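Local coordinates for protein glycerol dehydratase (Clostridium butyricum, PDB 1R9D) that probably catalyses the dehydration of glycerol to 3-hydroxypropionaldehyde as a glycyl-radical enzyme that works without coenzyme B12, at residues A[182-187]-A[206-211]; A[175-180]-A[268-273]; A[53-58]-A[274-279]; A[527-530]-A[535-538]; A[74-79]-A[216-221]. All blocks are in the same frame, centred on the assembly; numbering follows the deposited sequence.

In the fold
From the N terminus, helix 47-61 comes first, and its pairing with 274-279 (interaction 3) closes the longest loop, within which interactions 5, 2 and 1 all lie. Interaction 5 joins the loop at 74-79 to helix 197-230, and interaction 2 joins helix 169-190 to helix 260-277; their segments alternate along the chain, so these two contacts cross. Interaction 1, between the consecutive helices 169-190 and 197-230, is nested inside both. Interaction 4 follows in series as a short local turn around 527-538, yet I530 brings it back against 182-187 and I180. Together they tie four long helices, the short helix 529-532 and two loops.

Interaction 1: A[182-187]-A[206-211]; sequences NEAKEQ and NSVIIS
A184 and K185 meet V208 and I209 with no flat group taking part in the contact. Within helix 197-230, away from A184, the peptide carbonyl of S207 is approached on both faces: S211 N and S211 OG reach its oxygen from opposite sides of the plane. S211 OG donates to S207 O over 2.8 Å, tilted 26° out of that plane, and S211 N adds the ordinary helical bond, so two donors grip one acceptor.

The contact itself is purely apolar. The methyl group of A184 points toward the other helix and comes 3.7 Å from I209 CG1, and V208 CG1 lies 4.2 Å from the same methyl, A184 CB. I209 carries its CG1 branch on the side of its own backbone N (chi1 -65°), and with chi2 extended the terminal CD1 runs on to the neighbouring lysine. There K185 CG lies 3.7 Å from I209 CD1, the two chains crossing at about a right angle; the aliphatic base of the lysine thus borders the buried patch while the residue as a whole is exposed. The small alanine at the centre lets A184 CA come within 6.7 Å of I209 CA.

Segments 182-187 and 206-211 run nearly antiparallel, at 159°, with their axes 9.1 Å apart. They belong to successive helices, 169-190 and 197-230, which form a helical hairpin. I209 also packs on I181 and L188 of the first helix, S207 and S211 face A52 of helix 47-61, and V208 touches S524 of helix 520-524.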
# COMPACT_ATOMS: atom_id res chain seq x y z
N ASN A 182 -20.92 13.85 10.20
CA ASN A 182 -22.13 13.63 9.41
C ASN A 182 -21.88 13.64 7.91
O ASN A 182 -22.54 12.93 7.16
CB ASN A 182 -23.22 14.64 9.78
CG ASN A 182 -23.77 14.40 11.17
OD1 ASN A 182 -23.83 13.27 11.65
ND2 ASN A 182 -24.18 15.48 11.84
N GLU A 183 -20.92 14.45 7.47
CA GLU A 183 -20.59 14.50 6.05
C GLU A 183 -19.92 13.19 5.66
O GLU A 183 -20.14 12.67 4.56
CB GLU A 183 -19.67 15.68 5.74
CG GLU A 183 -19.15 15.68 4.31
CD GLU A 183 -18.59 17.02 3.88
OE1 GLU A 183 -17.81 17.61 4.66
OE2 GLU A 183 -18.91 17.47 2.76
N ALA A 184 -19.10 12.66 6.56
CA ALA A 184 -18.41 11.40 6.31
C ALA A 184 -19.44 10.27 6.25
O ALA A 184 -19.36 9.38 5.40
CB ALA A 184 -17.40 11.12 7.42
N LYS A 185 -20.42 10.30 7.16
CA LYS A 185 -21.46 9.27 7.18
C LYS A 185 -22.34 9.34 5.93
O LYS A 185 -22.75 8.30 5.41
CB LYS A 185 -22.32 9.39 8.44
CG LYS A 185 -21.62 8.92 9.71
CD LYS A 185 -22.53 9.00 10.91
CE LYS A 185 -21.86 8.45 12.16
NZ LYS A 185 -22.73 8.58 13.37
N GLU A 186 -22.62 10.55 5.46
CA GLU A 186 -23.43 10.71 4.26
C GLU A 186 -22.70 10.17 3.04
O GLU A 186 -23.32 9.56 2.16
CB GLU A 186 -23.78 12.19 4.03
CG GLU A 186 -24.56 12.84 5.16
CD GLU A 186 -24.91 14.29 4.87
OE1 GLU A 186 -24.03 15.02 4.35
OE2 GLU A 186 -26.04 14.71 5.19
N GLN A 187 -21.39 10.39 2.98
CA GLN A 187 -20.59 9.92 1.85
C GLN A 187 -20.55 8.40 1.86
O GLN A 187 -20.57 7.75 0.82
CB GLN A 187 -19.17 10.49 1.92
CG GLN A 187 -18.32 10.22 0.69
CD GLN A 187 -18.88 10.88 -0.56
OE1 GLN A 187 -19.09 12.09 -0.60
NE2 GLN A 187 -19.11 10.08 -1.60
N ASN A 206 -14.40 5.81 7.64
CA ASN A 206 -14.60 5.40 9.03
C ASN A 206 -13.45 5.88 9.91
O ASN A 206 -13.63 6.07 11.12
CB ASN A 206 -14.75 3.88 9.12
CG ASN A 206 -16.17 3.43 8.82
OD1 ASN A 206 -17.11 3.86 9.49
ND2 ASN A 206 -16.33 2.59 7.82
N SER A 207 -12.29 6.10 9.31
CA SER A 207 -11.13 6.59 10.06
C SER A 207 -11.34 8.07 10.37
O SER A 207 -10.90 8.56 11.41
CB SER A 207 -9.85 6.40 9.25
OG SER A 207 -9.51 5.02 9.16
N VAL A 208 -12.00 8.78 9.46
CA VAL A 208 -12.29 10.19 9.67
C VAL A 208 -13.28 10.31 10.84
O VAL A 208 -13.16 11.20 11.68
CB VAL A 208 -12.95 10.83 8.43
CG1 VAL A 208 -13.55 12.18 8.78
CG2 VAL A 208 -11.90 10.99 7.32
N ILE A 209 -14.26 9.41 10.87
CA ILE A 209 -15.27 9.42 11.92
C ILE A 209 -14.66 9.16 13.29
O ILE A 209 -14.94 9.88 14.25
CB ILE A 209 -16.38 8.38 11.61
CG1 ILE A 209 -17.12 8.80 10.34
CG2 ILE A 209 -17.35 8.28 12.79
CD1 ILE A 209 -18.14 7.80 9.85
N ILE A 210 -13.82 8.13 13.37
CA ILE A 210 -13.15 7.79 14.62
C ILE A 210 -12.30 8.97 15.10
O ILE A 210 -12.30 9.31 16.28
CB ILE A 210 -12.23 6.56 14.42
CG1 ILE A 210 -13.08 5.31 14.17
CG2 ILE A 210 -11.33 6.36 15.64
CD1 ILE A 210 -12.29 4.09 13.73
N SER A 211 -11.59 9.60 14.16
CA SER A 211 -10.73 10.73 14.49
C SER A 211 -11.50 11.93 15.03
O SER A 211 -11.09 12.55 16.02
CB SER A 211 -9.92 11.15 13.26
OG SER A 211 -9.06 10.10 12.85

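Interaction 2: A[175-180]-A[268-273]; sequences VGFNGI and WFIHAI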
# COMPACT_ATOMS: atom_id res chain seq x y z
N VAL A 175 -19.92 24.08 11.15
CA VAL A 175 -20.59 22.80 11.38
C VAL A 175 -20.11 21.96 12.55
O VAL A 175 -20.75 20.98 12.92
CB VAL A 175 -20.53 21.93 10.10
CG1 VAL A 175 -21.08 22.71 8.92
CG2 VAL A 175 -19.10 21.49 9.84
N GLY A 176 -18.97 22.33 13.12
CA GLY A 176 -18.43 21.58 14.24
C GLY A 176 -17.96 20.19 13.87
O GLY A 176 -18.15 19.74 12.74
N PHE A 177 -17.34 19.51 14.82
CA PHE A 177 -16.85 18.16 14.58
C PHE A 177 -18.00 17.22 14.24
O PHE A 177 -17.81 16.22 13.55
CB PHE A 177 -16.06 17.65 15.79
CG PHE A 177 -14.79 18.41 16.05
CD1 PHE A 177 -14.57 19.03 17.28
CD2 PHE A 177 -13.81 18.52 15.06
CE1 PHE A 177 -13.39 19.74 17.52
CE2 PHE A 177 -12.63 19.23 15.29
CZ PHE A 177 -12.42 19.85 16.53
N ASN A 178 -19.20 17.53 14.72
CA ASN A 178 -20.36 16.69 14.40
C ASN A 178 -20.70 16.83 12.92
O ASN A 178 -21.10 15.86 12.28
CB ASN A 178 -21.60 17.10 15.21
CG ASN A 178 -21.48 16.78 16.69
OD1 ASN A 178 -20.85 15.80 17.07
ND2 ASN A 178 -22.11 17.60 17.52
N GLY A 179 -20.53 18.04 12.39
CA GLY A 179 -20.83 18.29 10.99
C GLY A 179 -19.93 17.52 10.05
O GLY A 179 -20.37 17.05 8.99
N ILE A 180 -18.67 17.38 10.43
CA ILE A 180 -17.69 16.65 9.63
C ILE A 180 -18.05 15.16 9.67
O ILE A 180 -18.07 14.48 8.64
CB ILE A 180 -16.26 16.85 10.18
CG1 ILE A 180 -15.91 18.35 10.16
CG2 ILE A 180 -15.26 16.06 9.36
CD1 ILE A 180 -15.99 18.98 8.76
N TRP A 268 -8.95 27.25 18.31
CA TRP A 268 -7.76 26.71 18.95
C TRP A 268 -7.77 25.19 19.06
O TRP A 268 -6.73 24.56 18.89
CB TRP A 268 -7.53 27.33 20.34
CG TRP A 268 -6.28 26.80 20.96
CD1 TRP A 268 -6.19 25.97 22.05
CD2 TRP A 268 -4.94 26.97 20.47
NE1 TRP A 268 -4.88 25.60 22.25
CE2 TRP A 268 -4.10 26.20 21.30
CE3 TRP A 268 -4.38 27.69 19.41
CZ2 TRP A 268 -2.71 26.12 21.10
CZ3 TRP A 268 -3.00 27.61 19.20
CH2 TRP A 268 -2.18 26.84 20.05
N PHE A 269 -8.92 24.59 19.35
CA PHE A 269 -8.97 23.13 19.44
C PHE A 269 -8.67 22.50 18.08
O PHE A 269 -7.97 21.50 18.00
CB PHE A 269 -10.34 22.64 19.95
CG PHE A 269 -10.47 22.67 21.45
CD1 PHE A 269 -9.51 22.07 22.26
CD2 PHE A 269 -11.56 23.29 22.05
CE1 PHE A 269 -9.63 22.08 23.65
CE2 PHE A 269 -11.69 23.32 23.44
CZ PHE A 269 -10.73 22.71 24.24
N ILE A 270 -9.20 23.08 17.02
CA ILE A 270 -8.92 22.56 15.68
C ILE A 270 -7.41 22.62 15.45
O ILE A 270 -6.78 21.62 15.10
CB ILE A 270 -9.61 23.41 14.59
CG1 ILE A 270 -11.13 23.28 14.69
CG2 ILE A 270 -9.14 22.96 13.21
CD1 ILE A 270 -11.88 24.29 13.85
N HIS A 271 -6.85 23.81 15.66
CA HIS A 271 -5.42 24.03 15.46
C HIS A 271 -4.57 23.12 16.35
O HIS A 271 -3.62 22.49 15.89
CB HIS A 271 -5.07 25.49 15.75
CG HIS A 271 -3.71 25.90 15.28
ND1 HIS A 271 -3.45 26.24 13.97
CD2 HIS A 271 -2.53 26.00 15.93
CE1 HIS A 271 -2.17 26.54 13.84
NE2 HIS A 271 -1.59 26.40 15.02
N ALA A 272 -4.92 23.03 17.62
CA ALA A 272 -4.17 22.21 18.56
C ALA A 272 -4.15 20.72 18.19
O ALA A 272 -3.09 20.10 18.18
CB ALA A 272 -4.72 22.39 19.98
N ILE A 273 -5.31 20.15 17.89
CA ILE A 273 -5.39 18.74 17.57
C ILE A 273 -4.60 18.38 16.30
O ILE A 273 -4.06 17.29 16.20
CB ILE A 273 -6.86 18.28 17.46
CG1 ILE A 273 -7.57 18.53 18.80
CG2 ILE A 273 -6.92 16.79 17.11
CD1 ILE A 273 -9.06 18.33 18.77
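A single phenylalanine reaching between two segments whose backbones stay apart makes this contact, a small hydrophobic one buried in the helical part of the PFL-like fold. F177 of helix 169-190 extends to I270 and I273 of helix 260-277, with F177 CA 9.1 Å from I270 CA. The far end of the ring does the touching: F177 CZ lies 4.1 Å from I270 CG1 and 4.3 Å from I273 CD1. The two isoleucines stand three residues apart on the same helix, so their branches present two neighbouring apolar groups to the end of the ring. Both approach the ring obliquely. With its CG on the side of its own backbone N (chi1 -66°), the phenylalanine extends toward the second helix although its CB does not start out in that direction.

The stretch 175-180 is irregular. G176 takes a positive phi of 68°, a value that favours glycine, and the N atoms of F177 and N178 lack bonds to the preceding turn, which kinks the helix just where the phenylalanine leaves it. N178 also has backbone hydrogen bonding with G254.

Two other helices, 197-230 and 520-524, pack around the phenylalanine: I216 and F521 touch F177, and F521 also touches I273. I270 in addition meets Y169 and V172, in the earlier part of helix 169-190 itself.

Interaction 3: A[53-58]-A[274-279]; sequences LALKHI and INIESN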
# COMPACT_ATOMS: atom_id res chain seq x y z
N LEU A 53 -6.98 5.16 15.07
CA LEU A 53 -7.02 4.55 16.40
C LEU A 53 -5.91 5.07 17.31
O LEU A 53 -6.07 5.13 18.53
CB LEU A 53 -6.92 3.02 16.28
CG LEU A 53 -8.11 2.37 15.57
CD1 LEU A 53 -7.79 0.93 15.22
CD2 LEU A 53 -9.35 2.46 16.46
N ALA A 54 -4.79 5.46 16.71
CA ALA A 54 -3.67 5.99 17.47
C ALA A 54 -4.03 7.39 17.97
O ALA A 54 -3.80 7.73 19.13
CB ALA A 54 -2.41 6.05 16.61
N LEU A 55 -4.60 8.21 17.09
CA LEU A 55 -5.00 9.56 17.49
C LEU A 55 -6.03 9.44 18.61
O LEU A 55 -5.98 10.19 19.58
CB LEU A 55 -5.60 10.32 16.30
CG LEU A 55 -6.09 11.75 16.60
CD1 LEU A 55 -4.94 12.57 17.17
CD2 LEU A 55 -6.63 12.40 15.34
N LYS A 56 -6.94 8.49 18.48
CA LYS A 56 -7.97 8.26 19.51
C LYS A 56 -7.32 7.94 20.85
O LYS A 56 -7.66 8.53 21.88
CB LYS A 56 -8.88 7.11 19.08
CG LYS A 56 -9.93 6.69 20.10
CD LYS A 56 -10.77 5.54 19.54
CE LYS A 56 -11.98 5.21 20.42
NZ LYS A 56 -11.61 4.63 21.74
N HIS A 57 -6.38 7.00 20.84
CA HIS A 57 -5.69 6.58 22.07
C HIS A 57 -4.90 7.72 22.70
O HIS A 57 -4.82 7.84 23.92
CB HIS A 57 -4.76 5.41 21.77
CG HIS A 57 -4.26 4.71 22.99
ND1 HIS A 57 -5.11 4.12 23.91
CD2 HIS A 57 -3.01 4.48 23.45
CE1 HIS A 57 -4.40 3.56 24.87
NE2 HIS A 57 -3.12 3.77 24.62
N ILE A 58 -4.31 8.56 21.85
CA ILE A 58 -3.53 9.70 22.33
C ILE A 58 -4.47 10.73 22.97
O ILE A 58 -4.26 11.14 24.12
CB ILE A 58 -2.76 10.37 21.17
CG1 ILE A 58 -1.67 9.43 20.67
CG2 ILE A 58 -2.19 11.70 21.62
CD1 ILE A 58 -0.99 9.90 19.39
N ILE A 274 -4.52 19.31 15.36
CA ILE A 274 -3.74 19.05 14.15
C ILE A 274 -2.30 18.77 14.58
O ILE A 274 -1.64 17.85 14.06
CB ILE A 274 -3.74 20.26 13.19
CG1 ILE A 274 -5.12 20.41 12.55
CG2 ILE A 274 -2.67 20.09 12.12
CD1 ILE A 274 -5.27 21.62 11.65
N ASN A 275 -1.82 19.56 15.54
CA ASN A 275 -0.47 19.46 16.07
C ASN A 275 -0.23 18.25 16.97
O ASN A 275 0.90 18.02 17.43
CB ASN A 275 -0.13 20.75 16.82
CG ASN A 275 0.23 21.90 15.89
OD1 ASN A 275 1.38 22.04 15.48
ND2 ASN A 275 -0.76 22.71 15.52
N ILE A 276 -1.28 17.49 17.25
CA ILE A 276 -1.16 16.28 18.06
C ILE A 276 -1.08 15.09 17.10
O ILE A 276 -0.34 14.13 17.33
CB ILE A 276 -2.37 16.11 19.01
CG1 ILE A 276 -2.40 17.27 20.01
CG2 ILE A 276 -2.27 14.77 19.75
CD1 ILE A 276 -3.56 17.21 21.00
N GLU A 277 -1.82 15.16 16.01
CA GLU A 277 -1.80 14.09 15.02
C GLU A 277 -0.45 14.00 14.33
O GLU A 277 0.08 12.91 14.10
CB GLU A 277 -2.90 14.31 13.97
CG GLU A 277 -2.88 13.28 12.85
CD GLU A 277 -4.04 13.45 11.87
OE1 GLU A 277 -4.18 14.55 11.30
OE2 GLU A 277 -4.79 12.47 11.67
N SER A 278 0.13 15.15 14.01
CA SER A 278 1.43 15.19 13.33
C SER A 278 2.20 16.43 13.74
O SER A 278 1.61 17.41 14.18
CB SER A 278 1.22 15.20 11.81
OG SER A 278 2.45 15.36 11.12
N ASN A 279 3.52 16.38 13.59
CA ASN A 279 4.34 17.53 13.96
C ASN A 279 4.87 18.31 12.76
O ASN A 279 5.85 19.04 12.87
CB ASN A 279 5.51 17.11 14.87
CG ASN A 279 6.56 16.29 14.16
OD1 ASN A 279 6.32 15.73 13.09
ND2 ASN A 279 7.74 16.19 14.77
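L55 and E277 bring the two backbones to their nearest approach, 6.1 Å between CA atoms, where the flank of helix 47-61 meets the last turn of helix 260-277. Segment 53-58 is regular helix. In 274-279 the helix runs through E277, and S278 is the first residue to leave helical angles, although S278 N still donates to I274 O over 3.2 Å.

Two side chains from each segment make the contact. I58 and I276 slide past each other in opposite directions, their CG2 methyls 3.6 Å apart. In both isoleucines CG2 lies opposite the backbone N, a placement that turns this short branch toward the partner helix. L55 stretches out the same way (chi1 178°) and lays CD1 4.1 Å from E277 CA, with I276 CG2 at 4.3 Å from that methyl. The extended glutamate crosses the leucine at about a right angle, and L55 CD2 flanks its carboxylate, 4.1 Å from E277 OE2.

The buried carboxylate is satisfied from a third helix: E277 OE1 accepts from L522 N and E277 OE2 from F521 N, in the first turn of helix 520-524. That helix start would probably favour the ionised form. With L55 alongside, a buried carboxylate taking two backbone N-H groups joins three helices, an arrangement of helices consistent with the layer that surrounds the barrel in glycyl-radical enzymes.

Interaction 4: A[527-530]-A[535-538]; sequences DNCI and SLQD
S535 touches C529 through its backbone: C529 SG sits 4.0 Å from S535 C, and the CA atoms of these two residues, 5.7 Å apart, mark the nearest approach of the segments. The serine side chain starts out in the other direction and serves its own turn. S535 OG donates to D538 OD2 over 2.7 Å, arriving 37° above the carboxylate plane.

L536 comes next and carries most of the side-chain contact. Its CD1 lies 3.3 Å from C529 SG, a very short distance, and both leucine torsions lie well away from staggered values (chi1 -115°, chi2 16°), so the packing is strained or this side chain is less surely placed. The thiol stands opposite its own carbonyl carbon, on the side of the backbone N, which directs SG at the bend between S535 and L536. L536 N is hydrogen-bonded to S523 OG.

Q537 turns to another neighbour, its OE1 accepting from L519 N. D538 then closes the short turn: besides taking the serine hydroxyl, it sends its backbone N toward S535 OG and S535 O in two weak bonds.

No hydrogen bond crosses between 527-530 and 535-538. The contact is apolar and non-directional, a thiol beside a methyl and a peptide carbon, and how closely sulfur and methyl approach remains doubtful; the shape of 535-538 is probably held by the S535-D538 pair and by its polar ties to L519 and S523.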
# COMPACT_ATOMS: atom_id res chain seq x y z
N ASP A 527 -10.77 20.06 1.22
CA ASP A 527 -11.64 19.64 0.13
C ASP A 527 -11.33 18.49 -0.80
O ASP A 527 -10.21 18.28 -1.25
CB ASP A 527 -12.04 20.85 -0.70
CG ASP A 527 -13.26 21.54 -0.15
OD1 ASP A 527 -13.68 22.57 -0.72
OD2 ASP A 527 -13.81 21.03 0.85
N ASN A 528 -12.41 17.76 -1.08
CA ASN A 528 -12.43 16.59 -1.93
C ASN A 528 -11.95 15.34 -1.20
O ASN A 528 -12.28 14.24 -1.62
CB ASN A 528 -11.61 16.84 -3.20
CG ASN A 528 -12.13 18.03 -4.00
OD1 ASN A 528 -13.01 18.77 -3.55
ND2 ASN A 528 -11.58 18.23 -5.19
N CYS A 529 -11.22 15.48 -0.10
CA CYS A 529 -10.77 14.28 0.61
C CYS A 529 -11.96 13.39 1.00
O CYS A 529 -11.98 12.21 0.67
CB CYS A 529 -9.95 14.63 1.86
SG CYS A 529 -8.25 15.17 1.47
N ILE A 530 -12.94 13.96 1.69
CA ILE A 530 -14.12 13.17 2.08
C ILE A 530 -14.88 12.75 0.83
O ILE A 530 -15.27 11.59 0.69
CB ILE A 530 -15.07 13.98 2.99
CG1 ILE A 530 -14.41 14.21 4.35
CG2 ILE A 530 -16.40 13.24 3.17
CD1 ILE A 530 -15.24 15.05 5.30
N SER A 535 -7.11 10.21 1.50
CA SER A 535 -6.33 11.17 2.28
C SER A 535 -5.55 12.18 1.45
O SER A 535 -5.40 12.04 0.23
CB SER A 535 -5.34 10.42 3.17
OG SER A 535 -4.35 9.79 2.37
N LEU A 536 -5.04 13.19 2.14
CA LEU A 536 -4.23 14.24 1.54
C LEU A 536 -2.99 13.57 0.95
O LEU A 536 -2.56 13.88 -0.16
CB LEU A 536 -3.82 15.24 2.62
CG LEU A 536 -4.27 16.70 2.64
CD1 LEU A 536 -5.45 16.96 1.73
CD2 LEU A 536 -4.58 17.07 4.08
N GLN A 537 -2.41 12.63 1.69
CA GLN A 537 -1.22 11.91 1.25
C GLN A 537 -1.49 11.12 -0.03
O GLN A 537 -0.57 10.87 -0.81
CB GLN A 537 -0.72 10.97 2.34
CG GLN A 537 -0.23 11.66 3.62
CD GLN A 537 -1.33 12.40 4.34
OE1 GLN A 537 -2.46 11.91 4.46
NE2 GLN A 537 -1.02 13.58 4.85
N ASP A 538 -2.74 10.72 -0.24
CA ASP A 538 -3.10 9.95 -1.43
C ASP A 538 -3.69 10.78 -2.57
O ASP A 538 -4.29 10.22 -3.50
CB ASP A 538 -4.08 8.83 -1.05
CG ASP A 538 -3.42 7.75 -0.20
OD1 ASP A 538 -2.49 7.09 -0.71
OD2 ASP A 538 -3.83 7.57 0.97

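Interaction 5: A[74-79]-A[216-221]; sequences GSLTKE and ITYVNR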
# COMPACT_ATOMS: atom_id res chain seq x y z
N GLY A 74 -6.27 24.55 26.21
CA GLY A 74 -5.79 23.51 25.32
C GLY A 74 -4.28 23.58 25.25
O GLY A 74 -3.73 24.45 24.58
N SER A 75 -3.61 22.69 25.97
CA SER A 75 -2.15 22.66 26.02
C SER A 75 -1.65 21.29 25.58
O SER A 75 -2.12 20.26 26.07
CB SER A 75 -1.65 22.96 27.43
OG SER A 75 -2.02 24.26 27.84
N LEU A 76 -0.68 21.29 24.68
CA LEU A 76 -0.11 20.06 24.15
C LEU A 76 0.96 19.43 25.03
O LEU A 76 1.26 18.25 24.90
CB LEU A 76 0.48 20.31 22.76
CG LEU A 76 -0.44 20.95 21.71
CD1 LEU A 76 0.24 20.88 20.35
CD2 LEU A 76 -1.77 20.22 21.67
N THR A 77 1.53 20.23 25.93
CA THR A 77 2.57 19.75 26.84
C THR A 77 2.33 20.34 28.23
O THR A 77 1.74 21.41 28.36
CB THR A 77 3.99 20.15 26.36
OG1 THR A 77 4.04 21.57 26.13
CG2 THR A 77 4.34 19.42 25.07
N LYS A 78 2.79 19.62 29.25
CA LYS A 78 2.63 20.08 30.63
C LYS A 78 3.43 21.36 30.85
O LYS A 78 2.93 22.32 31.43
CB LYS A 78 3.09 18.97 31.59
CG LYS A 78 2.26 17.70 31.47
CD LYS A 78 2.82 16.56 32.31
CE LYS A 78 4.19 16.11 31.80
NZ LYS A 78 4.72 14.93 32.55
N GLU A 79 4.68 21.36 30.40
CA GLU A 79 5.55 22.54 30.51
C GLU A 79 5.25 23.41 29.29
O GLU A 79 5.09 22.90 28.18
CB GLU A 79 7.02 22.11 30.48
CG GLU A 79 8.06 23.25 30.50
CD GLU A 79 8.17 23.96 31.84
OE1 GLU A 79 7.77 23.37 32.86
OE2 GLU A 79 8.68 25.10 31.88
N ILE A 216 -13.90 15.24 19.75
CA ILE A 216 -15.02 15.60 20.62
C ILE A 216 -14.72 15.18 22.06
O ILE A 216 -14.97 15.93 23.00
CB ILE A 216 -16.33 14.92 20.13
CG1 ILE A 216 -16.74 15.52 18.78
CG2 ILE A 216 -17.44 15.13 21.16
CD1 ILE A 216 -17.97 14.88 18.16
N THR A 217 -14.16 13.98 22.21
CA THR A 217 -13.79 13.46 23.53
C THR A 217 -12.73 14.35 24.17
O THR A 217 -12.80 14.65 25.37
CB THR A 217 -13.23 12.03 23.42
OG1 THR A 217 -14.23 11.16 22.87
CG2 THR A 217 -12.81 11.51 24.79
N TYR A 218 -11.75 14.76 23.37
CA TYR A 218 -10.66 15.60 23.85
C TYR A 218 -11.18 16.91 24.43
O TYR A 218 -10.78 17.30 25.53
CB TYR A 218 -9.69 15.91 22.70
CG TYR A 218 -8.43 16.62 23.13
CD1 TYR A 218 -7.51 15.99 23.97
CD2 TYR A 218 -8.16 17.92 22.70
CE1 TYR A 218 -6.35 16.64 24.37
CE2 TYR A 218 -7.00 18.58 23.10
CZ TYR A 218 -6.10 17.93 23.94
OH TYR A 218 -4.96 18.58 24.36
N VAL A 219 -12.07 17.58 23.70
CA VAL A 219 -12.63 18.84 24.15
C VAL A 219 -13.43 18.66 25.44
O VAL A 219 -13.39 19.51 26.33
CB VAL A 219 -13.54 19.45 23.07
CG1 VAL A 219 -14.13 20.76 23.56
CG2 VAL A 219 -12.73 19.69 21.79
N ASN A 220 -14.15 17.55 25.54
CA ASN A 220 -14.94 17.27 26.74
C ASN A 220 -14.07 17.07 27.97
O ASN A 220 -14.52 17.32 29.09
CB ASN A 220 -15.83 16.05 26.50
CG ASN A 220 -17.10 16.41 25.76
OD1 ASN A 220 -17.65 15.61 24.99
ND2 ASN A 220 -17.59 17.63 25.98
N ARG A 221 -12.84 16.61 27.78
CA ARG A 221 -11.93 16.41 28.90
C ARG A 221 -11.57 17.76 29.50
O ARG A 221 -11.36 17.87 30.71
CB ARG A 221 -10.67 15.68 28.45
CG ARG A 221 -10.90 14.22 28.06
CD ARG A 221 -9.59 13.54 27.69
NE ARG A 221 -8.66 13.50 28.82
CZ ARG A 221 -7.34 13.36 28.70
NH1 ARG A 221 -6.79 13.24 27.50
NH2 ARG A 221 -6.57 13.34 29.78
O HOH W 1 -2.45 17.50 25.67
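Y218 and S75 come near each other at one point: Y218 OH is 3.7 Å from S75 O, too far for a direct hydrogen bond. A water fills the link, donating to S75 O over 2.8 Å and accepting from Y218 OH at 3.0 Å. The tyrosine extends its ring from helix 197-230 with CG opposite the backbone N (chi1 -172°), and this carries the hydroxyl to the loop. Y222, one turn on, is bonded to Y218 OH and also to S75 N, so S75 is tied to the helix through both its N, by Y222, and its O, by the water and Y218.

This bridge is the close part of the contact, together with the packing of L76 and Y218 on I276 of helix 260-277. Between the two segments themselves L76 approaches only loosely, its CD2 4.5 Å from Y218 OH. Farther along, the loop parts from the helix toward the exposed K78, which forms a salt bridge with E30.

Across the two segments this is a water-bridged loop-to-helix contact: little surface is shared, and a tyrosine hydroxyl and one water connect a loop carbonyl to the helical part of the PFL-like domain.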